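Local coordinates for secreted protein ESXB (Bacillus anthracis, PDB 4J10) that is of unknown molecular function but, as a secreted WXG100-family protein, probably leaves the cell through an ESX-type (type VII) secretion system as a helical-hairpin dimer, at residues Ile39-Glu43 and Gln51-Arg55; Ala24-Gln29 and Tyr68-Glu73; Leu14-Ala18 and Leu79-Asp84. The contacts are given in a common frame with arbitrary orientation. Where two conformers were deposited one is given. Residues are numbered along the deposited sequence.

Contact 1 (Ile39-Glu43 and Gln51-Arg55); sequences INSLE and QAKFR
Residues I39-E43 run off the end of helix 11-41: I39 and N40 are helical, and E43 turns extended (psi 126°). Q51-R55, helical throughout, lie in the early turns of helix 48-90. The CA atoms pair E43 with Q51 (6.4 Å) and I39 with R55 (6.8 Å), so the two segments run antiparallel. Q51 (chi1 t, chi2 p) points across the gap. Its NE2 donates to I39 O at 3.1 Å and weakly to E43 OE2 at 3.1 Å. Its OE1 accepts from W46 NE1 and lies 3.3 Å from L42 CB. W46 belongs to the WXG turn that joins the two helices of this family's hairpin, so Q51 ties that turn to the end of the first helix. The ring of F54 meets that of W46, and F54 CB is 4.5 Å from I39 CD1. R55 (t, p, p) reaches back over I39, whose CG2 lies 3.6 Å from R55 CZ over one guanidinium face. N40 OD1 accepts hydrogen bonds from R55 NH2 (2.7 Å) and R55 NH1 (2.9 Å). E43 OE2 salt-bridges R55 NH2 at 3.2 Å.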
loop_
_atom_site.group_PDB
_atom_site.type_symbol
_atom_site.label_atom_id
_atom_site.label_comp_id
_atom_site.label_asym_id
_atom_site.label_seq_id
_atom_site.Cartn_x
_atom_site.Cartn_y
_atom_site.Cartn_z
ATOM N N ILE A 39 15.742 6.822 -1.427
ATOM C CA ILE A 39 15.948 7.837 -2.468
ATOM C C ILE A 39 16.827 8.974 -1.950
ATOM O O ILE A 39 17.745 9.419 -2.635
ATOM C CB ILE A 39 14.597 8.384 -3.010
ATOM C CG1 ILE A 39 13.810 7.271 -3.706
ATOM C CG2 ILE A 39 14.794 9.558 -3.951
ATOM C CD1 ILE A 39 14.524 6.621 -4.877
ATOM N N ASN A 40 16.565 9.424 -0.728
ATOM C CA ASN A 40 17.394 10.459 -0.114
ATOM C C ASN A 40 18.862 10.044 0.002
ATOM O O ASN A 40 19.759 10.873 -0.139
ATOM C CB ASN A 40 16.860 10.832 1.271
ATOM C CG ASN A 40 15.539 11.584 1.219
ATOM O OD1 ASN A 40 15.136 12.104 0.179
ATOM N ND2 ASN A 40 14.871 11.661 2.363
ATOM N N SER A 41 19.100 8.758 0.256
ATOM C CA SER A 41 20.456 8.262 0.471
ATOM C C SER A 41 21.302 8.329 -0.807
ATOM O O SER A 41 22.536 8.251 -0.757
ATOM C CB SER A 41 20.428 6.829 1.023
ATOM O OG SER A 41 20.205 5.872 -0.003
ATOM N N LEU A 42 20.641 8.474 -1.953
ATOM C CA LEU A 42 21.348 8.550 -3.231
ATOM C C LEU A 42 21.777 9.968 -3.601
ATOM O O LEU A 42 22.585 10.156 -4.501
ATOM C CB LEU A 42 20.486 7.976 -4.352
ATOM C CG LEU A 42 20.160 6.487 -4.217
ATOM C CD1 LEU A 42 19.054 6.068 -5.170
ATOM C CD2 LEU A 42 21.424 5.672 -4.457
ATOM N N GLU A 43 21.218 10.963 -2.919
ATOM C CA GLU A 43 21.545 12.353 -3.214
ATOM C C GLU A 43 23.039 12.567 -3.067
ATOM O O GLU A 43 23.621 12.235 -2.033
ATOM C CB GLU A 43 20.790 13.295 -2.275
ATOM C CG GLU A 43 20.687 14.730 -2.783
ATOM C CD GLU A 43 19.319 15.048 -3.372
ATOM O OE1 GLU A 43 19.173 16.129 -3.979
ATOM O OE2 GLU A 43 18.388 14.226 -3.220
ATOM N N GLN A 51 19.621 11.755 -10.208
ATOM C CA GLN A 51 18.873 11.858 -8.963
ATOM C C GLN A 51 17.483 12.447 -9.199
ATOM O O GLN A 51 16.503 11.984 -8.620
ATOM C CB GLN A 51 19.634 12.700 -7.934
ATOM C CG GLN A 51 18.896 12.877 -6.610
ATOM C CD GLN A 51 18.741 11.587 -5.832
ATOM O OE1 GLN A 51 19.364 10.570 -6.150
ATOM N NE2 GLN A 51 17.908 11.621 -4.799
ATOM N N ALA A 52 17.408 13.456 -10.066
ATOM C CA ALA A 52 16.145 14.119 -10.374
ATOM C C ALA A 52 15.127 13.166 -11.000
ATOM O O ALA A 52 13.938 13.218 -10.678
ATOM C CB ALA A 52 16.378 15.325 -11.272
ATOM N N LYS A 53 15.601 12.300 -11.891
ATOM C CA LYS A 53 14.744 11.319 -12.544
ATOM C C LYS A 53 14.126 10.371 -11.522
ATOM O O LYS A 53 12.917 10.130 -11.535
ATOM C CB LYS A 53 15.533 10.532 -13.596
ATOM C CG LYS A 53 14.737 9.401 -14.233
ATOM C CD LYS A 53 15.546 8.657 -15.287
ATOM C CE LYS A 53 16.755 7.964 -14.677
ATOM N NZ LYS A 53 17.315 6.924 -15.589
ATOM N N PHE A 54 14.956 9.838 -10.628
ATOM C CA PHE A 54 14.465 8.957 -9.577
ATOM C C PHE A 54 13.593 9.668 -8.551
ATOM O O PHE A 54 12.623 9.096 -8.066
ATOM C CB PHE A 54 15.630 8.237 -8.895
ATOM C CG PHE A 54 16.196 7.123 -9.714
ATOM C CD1 PHE A 54 15.597 5.873 -9.704
ATOM C CD2 PHE A 54 17.311 7.322 -10.501
ATOM C CE1 PHE A 54 16.106 4.842 -10.468
ATOM C CE2 PHE A 54 17.824 6.293 -11.265
ATOM C CZ PHE A 54 17.215 5.051 -11.246
ATOM N N ARG A 55 13.926 10.914 -8.228
ATOM C CA ARG A 55 13.083 11.678 -7.314
ATOM C C ARG A 55 11.705 11.872 -7.928
ATOM O O ARG A 55 10.693 11.707 -7.248
ATOM C CB ARG A 55 13.701 13.038 -7.004
ATOM C CG ARG A 55 12.833 13.907 -6.097
ATOM C CD ARG A 55 12.776 13.361 -4.680
ATOM N NE ARG A 55 14.082 13.424 -4.025
ATOM C CZ ARG A 55 14.337 12.966 -2.802
ATOM N NH1 ARG A 55 13.375 12.408 -2.080
ATOM N NH2 ARG A 55 15.560 13.070 -2.299
#

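Contact 2 (Ala24-Gln29 and Tyr68-Glu73); sequences AAGEAQ and YIPILE
I69 (chi1 m, chi2 t) lies over the backbone of helix 11-41 between A25 and Q29. Its CG2 is 4.0 Å from A25 CB and its CG1 3.9 Å from A28 CB. Its CD1 packs 4.0 Å from A25 O and 3.7 Å from Q29 N. Both segments are helical. Their axes approach to 9.2 Å and run antiparallel at 165°, with a signed crossing angle of -165°. A25 and I69 set the register, with CA atoms 5.2 Å apart. The small alanine side chains let larger ones come close to the facing backbone. L72 (m, t) points toward the first helix and fills the space beside A24 and A25. Its CD1 is 3.8 Å from A24 CB and 3.8 Å from A25 N. The aliphatic part of E73 adds CG at 4.0 Å from A25 CB. One turn before L72, Y68 has chi1 t and presents its ring edge to A28, with CE2 4.3 Å from A28 CB. P70 has no amide hydrogen for the turn before it, and the second helix kinks there. This is apolar packing at the middle of a WXG100 helical hairpin. Helices 11-41 and 48-90 meet here, and the second subunit packs beside them: Q31 of the second subunit hydrogen-bonds through NE2 to Y68 OH and touches A24, and M65 of that subunit packs on Y68.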
loop_
_atom_site.group_PDB
_atom_site.type_symbol
_atom_site.label_atom_id
_atom_site.label_comp_id
_atom_site.label_asym_id
_atom_site.label_seq_id
_atom_site.Cartn_x
_atom_site.Cartn_y
_atom_site.Cartn_z
ATOM N N ALA A 24 -2.960 -1.532 8.206
ATOM C CA ALA A 24 -2.434 -1.503 6.844
ATOM C C ALA A 24 -2.038 -0.086 6.433
ATOM O O ALA A 24 -1.001 0.115 5.781
ATOM C CB ALA A 24 -3.430 -2.104 5.843
ATOM N N ALA A 25 -2.830 0.903 6.828
ATOM C CA ALA A 25 -2.499 2.293 6.526
ATOM C C ALA A 25 -1.176 2.678 7.179
ATOM O O ALA A 25 -0.347 3.339 6.557
ATOM C CB ALA A 25 -3.615 3.200 6.987
ATOM N N GLY A 26 -0.965 2.247 8.422
ATOM C CA GLY A 26 0.276 2.548 9.116
ATOM C C GLY A 26 1.469 1.855 8.490
ATOM O O GLY A 26 2.564 2.420 8.413
ATOM N N GLU A 27 1.276 0.612 8.051
ATOM C CA GLU A 27 2.362 -0.121 7.386
ATOM C C GLU A 27 2.714 0.540 6.054
ATOM O O GLU A 27 3.890 0.627 5.660
ATOM C CB GLU A 27 1.972 -1.593 7.188
ATOM C CG GLU A 27 1.918 -2.386 8.474
ATOM C CD GLU A 27 1.583 -3.844 8.234
ATOM O OE1 GLU A 27 1.108 -4.174 7.127
ATOM O OE2 GLU A 27 1.793 -4.656 9.155
ATOM N N ALA A 28 1.699 1.043 5.362
ATOM C CA ALA A 28 1.919 1.720 4.089
ATOM C C ALA A 28 2.706 3.009 4.308
ATOM O O ALA A 28 3.609 3.340 3.536
ATOM C CB ALA A 28 0.582 2.024 3.419
ATOM N N GLN A 29 2.342 3.759 5.345
ATOM C CA GLN A 29 3.090 4.965 5.703
ATOM C C GLN A 29 4.549 4.648 6.009
ATOM O O GLN A 29 5.458 5.357 5.560
ATOM C CB GLN A 29 2.435 5.676 6.891
ATOM C CG GLN A 29 3.174 6.940 7.300
ATOM C CD GLN A 29 3.032 8.057 6.278
ATOM O OE1 GLN A 29 3.983 8.379 5.533
ATOM N NE2 GLN A 29 1.860 8.655 6.232
ATOM N N TYR A 68 -4.088 6.211 -1.481
ATOM C CA TYR A 68 -4.385 4.903 -0.922
ATOM C C TYR A 68 -4.657 4.934 0.574
ATOM O O TYR A 68 -5.652 4.386 1.053
ATOM C CB TYR A 68 -3.184 4.001 -1.179
ATOM C CG TYR A 68 -3.300 2.590 -0.665
ATOM C CD1 TYR A 68 -4.148 1.676 -1.269
ATOM C CD2 TYR A 68 -2.513 2.140 0.385
ATOM C CE1 TYR A 68 -4.235 0.383 -0.821
ATOM C CE2 TYR A 68 -2.580 0.830 0.830
ATOM C CZ TYR A 68 -3.445 -0.051 0.221
ATOM O OH TYR A 68 -3.498 -1.350 0.665
ATOM N N ILE A 69 -3.756 5.569 1.309
ATOM C CA ILE A 69 -3.815 5.574 2.761
ATOM C C ILE A 69 -5.146 6.131 3.291
ATOM O O ILE A 69 -5.805 5.450 4.095
ATOM C CB ILE A 69 -2.561 6.253 3.371
ATOM C CG1 ILE A 69 -1.335 5.364 3.144
ATOM C CG2 ILE A 69 -2.745 6.521 4.853
ATOM C CD1 ILE A 69 -0.037 6.019 3.560
ATOM N N PRO A 70 -5.581 7.328 2.826
ATOM C CA PRO A 70 -6.891 7.811 3.311
ATOM C C PRO A 70 -8.078 6.952 2.893
ATOM O O PRO A 70 -9.092 6.936 3.602
ATOM C CB PRO A 70 -7.024 9.218 2.699
ATOM C CG PRO A 70 -5.642 9.595 2.259
ATOM C CD PRO A 70 -4.856 8.338 2.028
ATOM N N ILE A 71 -7.971 6.238 1.775
ATOM C CA ILE A 71 -9.055 5.345 1.383
ATOM C C ILE A 71 -9.143 4.201 2.396
ATOM O O ILE A 71 -10.240 3.844 2.843
ATOM C CB ILE A 71 -8.876 4.776 -0.047
ATOM C CG1 ILE A 71 -8.960 5.895 -1.093
ATOM C CG2 ILE A 71 -9.925 3.680 -0.315
ATOM C CD1 ILE A 71 -8.394 5.479 -2.453
ATOM N N LEU A 72 -8.009 3.626 2.795
ATOM C CA LEU A 72 -8.014 2.591 3.837
ATOM C C LEU A 72 -8.570 3.122 5.146
ATOM O O LEU A 72 -9.337 2.442 5.835
ATOM C CB LEU A 72 -6.607 2.029 4.081
ATOM C CG LEU A 72 -5.880 1.351 2.928
ATOM C CD1 LEU A 72 -4.678 0.620 3.500
ATOM C CD2 LEU A 72 -6.792 0.391 2.186
ATOM N N GLU A 73 -8.182 4.341 5.500
ATOM C CA GLU A 73 -8.672 4.935 6.736
ATOM C C GLU A 73 -10.174 5.172 6.684
ATOM O O GLU A 73 -10.857 4.999 7.682
ATOM C CB GLU A 73 -7.902 6.221 7.045
ATOM C CG GLU A 73 -6.450 5.958 7.431
ATOM C CD GLU A 73 -5.632 7.203 7.379
ATOM O OE1 GLU A 73 -5.694 7.887 6.337
ATOM O OE2 GLU A 73 -4.932 7.513 8.368
#

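Contact 3 (Leu14-Ala18 and Leu79-Asp84); sequences LERIA and LKRIAD
L14 and L79 form the apolar centre, both with chi1 m and chi2 t. Their CD2 atoms are 3.9 Å apart. L14 CB is also 3.8 Å from A83 CB, and L14 CD1 is 3.7 Å from I82 CG2. L79 CD1 reaches I17 CG2 at 3.7 Å and A18 N at 3.8 Å. A18 CB and L79 CB meet at 3.9 Å. Both segments are helical and antiparallel, with axes 8.5 Å apart at 164° and a signed crossing angle of -164°. The nearest CA pairs are A18 with L79 (5.6 Å) and E15 with K80 (5.8 Å). Alanines A18 and A83, one on each helix, permit this close approach. Farther out, E15 CG packs 3.8 Å from A83 CB. At the polar edge K80 NZ makes salt bridges with E15 OE2 at 2.8 Å and with D84 OD1 at 3.0 Å. This network bridges the helices. E15 also forms a salt bridge with R87 of the same chain, though the position of E15 OE2 is less sure. The arrangement is the open end of the WXG100 hairpin, where helix 11-41 starts and helix 48-90 nears its finish. The second subunit lies against the apolar side, with its W46 on L14 and its F54 on L79 and I82.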
loop_
_atom_site.group_PDB
_atom_site.type_symbol
_atom_site.label_atom_id
_atom_site.label_comp_id
_atom_site.label_asym_id
_atom_site.label_seq_id
_atom_site.Cartn_x
_atom_site.Cartn_y
_atom_site.Cartn_z
ATOM N N LEU A 14 -16.536 -6.444 12.895
ATOM C CA LEU A 14 -16.347 -5.207 12.158
ATOM C C LEU A 14 -15.158 -4.421 12.699
ATOM O O LEU A 14 -14.396 -3.830 11.935
ATOM C CB LEU A 14 -17.616 -4.362 12.202
ATOM C CG LEU A 14 -18.791 -4.996 11.459
ATOM C CD1 LEU A 14 -20.071 -4.225 11.694
ATOM C CD2 LEU A 14 -18.475 -5.031 9.971
ATOM N N GLU A 15 -14.994 -4.433 14.018
ATOM C CA GLU A 15 -13.857 -3.741 14.627
ATOM C C GLU A 15 -12.529 -4.426 14.304
ATOM O O GLU A 15 -11.520 -3.744 14.113
ATOM C CB GLU A 15 -14.067 -3.585 16.138
ATOM C CG GLU A 15 -15.159 -2.568 16.453
ATOM C CD GLU A 15 -15.602 -2.582 17.896
ATOM O OE1 GLU A 15 -15.539 -3.658 18.533
ATOM O OE2 GLU A 15 -16.044 -1.511 18.385
ATOM N N ARG A 16 -12.521 -5.754 14.224
ATOM C CA ARG A 16 -11.316 -6.489 13.844
ATOM C C ARG A 16 -10.872 -6.083 12.447
ATOM O O ARG A 16 -9.698 -5.762 12.202
ATOM C CB ARG A 16 -11.567 -8.007 13.892
ATOM C CG ARG A 16 -10.389 -8.837 13.358
ATOM C CD ARG A 16 -10.706 -10.326 13.331
ATOM N NE ARG A 16 -11.782 -10.670 12.403
ATOM C CZ ARG A 16 -11.636 -10.817 11.089
ATOM N NH1 ARG A 16 -10.450 -10.631 10.516
ATOM N NH2 ARG A 16 -12.689 -11.125 10.341
ATOM N N ILE A 17 -11.822 -6.092 11.516
ATOM C CA ILE A 17 -11.523 -5.728 10.135
ATOM C C ILE A 17 -11.140 -4.251 10.031
ATOM O O ILE A 17 -10.179 -3.900 9.330
ATOM C CB ILE A 17 -12.681 -6.104 9.185
ATOM C CG1 ILE A 17 -12.897 -7.619 9.205
ATOM C CG2 ILE A 17 -12.376 -5.639 7.771
ATOM C CD1 ILE A 17 -14.150 -8.067 8.476
ATOM N N ALA A 18 -11.855 -3.374 10.737
ATOM C CA ALA A 18 -11.479 -1.957 10.791
ATOM C C ALA A 18 -10.024 -1.815 11.239
ATOM O O ALA A 18 -9.270 -1.015 10.681
ATOM C CB ALA A 18 -12.417 -1.176 11.721
ATOM N N LEU A 79 -16.424 1.001 8.782
ATOM C CA LEU A 79 -16.655 -0.249 9.502
ATOM C C LEU A 79 -16.927 0.018 10.984
ATOM O O LEU A 79 -17.832 -0.570 11.576
ATOM C CB LEU A 79 -15.459 -1.184 9.327
ATOM C CG LEU A 79 -15.290 -1.754 7.917
ATOM C CD1 LEU A 79 -13.887 -2.312 7.763
ATOM C CD2 LEU A 79 -16.341 -2.824 7.614
ATOM N N LYS A 80 -16.153 0.913 11.582
ATOM C CA LYS A 80 -16.343 1.258 12.986
ATOM C C LYS A 80 -17.703 1.929 13.223
ATOM O O LYS A 80 -18.365 1.675 14.230
ATOM C CB LYS A 80 -15.178 2.133 13.465
ATOM C CG LYS A 80 -15.309 2.697 14.865
ATOM C CD LYS A 80 -15.394 1.606 15.930
ATOM C CE LYS A 80 -15.307 2.226 17.316
ATOM N NZ LYS A 80 -15.809 1.322 18.388
ATOM N N ARG A 81 -18.128 2.772 12.289
ATOM C CA ARG A 81 -19.430 3.422 12.399
ATOM C C ARG A 81 -20.572 2.405 12.406
ATOM O O ARG A 81 -21.528 2.539 13.167
ATOM C CB ARG A 81 -19.615 4.432 11.266
ATOM C CG ARG A 81 -20.945 5.142 11.269
ATOM C CD ARG A 81 -20.817 6.523 10.648
ATOM N NE ARG A 81 -20.135 6.502 9.354
ATOM C CZ ARG A 81 -20.503 7.226 8.301
ATOM N NH1 ARG A 81 -21.553 8.033 8.380
ATOM N NH2 ARG A 81 -19.825 7.139 7.165
ATOM N N ILE A 82 -20.453 1.374 11.571
ATOM C CA ILE A 82 -21.464 0.326 11.545
ATOM C C ILE A 82 -21.378 -0.522 12.811
ATOM O O ILE A 82 -22.406 -0.902 13.377
ATOM C CB ILE A 82 -21.388 -0.544 10.283
ATOM C CG1 ILE A 82 -21.669 0.299 9.048
ATOM C CG2 ILE A 82 -22.404 -1.695 10.373
ATOM C CD1 ILE A 82 -21.358 -0.408 7.753
ATOM N N ALA A 83 -20.163 -0.811 13.269
ATOM C CA ALA A 83 -19.999 -1.535 14.532
ATOM C C ALA A 83 -20.699 -0.809 15.680
ATOM O O ALA A 83 -21.431 -1.420 16.461
ATOM C CB ALA A 83 -18.522 -1.723 14.842
ATOM N N ASP A 84 -20.496 0.507 15.758
ATOM C CA ASP A 84 -21.137 1.331 16.777
ATOM C C ASP A 84 -22.660 1.286 16.675
ATOM O O ASP A 84 -23.359 1.184 17.684
ATOM C CB ASP A 84 -20.626 2.779 16.687
ATOM C CG ASP A 84 -19.197 2.921 17.163
ATOM O OD1 ASP A 84 -18.729 2.019 17.891
ATOM O OD2 ASP A 84 -18.542 3.915 16.814
#

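In the fold
All three contacts join helix 11-41 to helix 48-90 and lie along one antiparallel hairpin. Contact 1 is nested inside the loop closed by contact 2, and contact 2 inside that of contact 3. Contact 2 is the buried one; its centre lies about 1 Å from the centre of the chain. Contacts 1 and 3 are partly buried, on opposite sides of that centre, with their own centres about 40 Å apart. Chemistry follows position. Contact 1, by the turn, is largely polar; contact 2 is apolar; contact 3 has an apolar middle and a charged edge. All touch the second subunit. F54 of contact 1 and I82 of contact 3 meet across the dimer, so opposite hairpin ends come together.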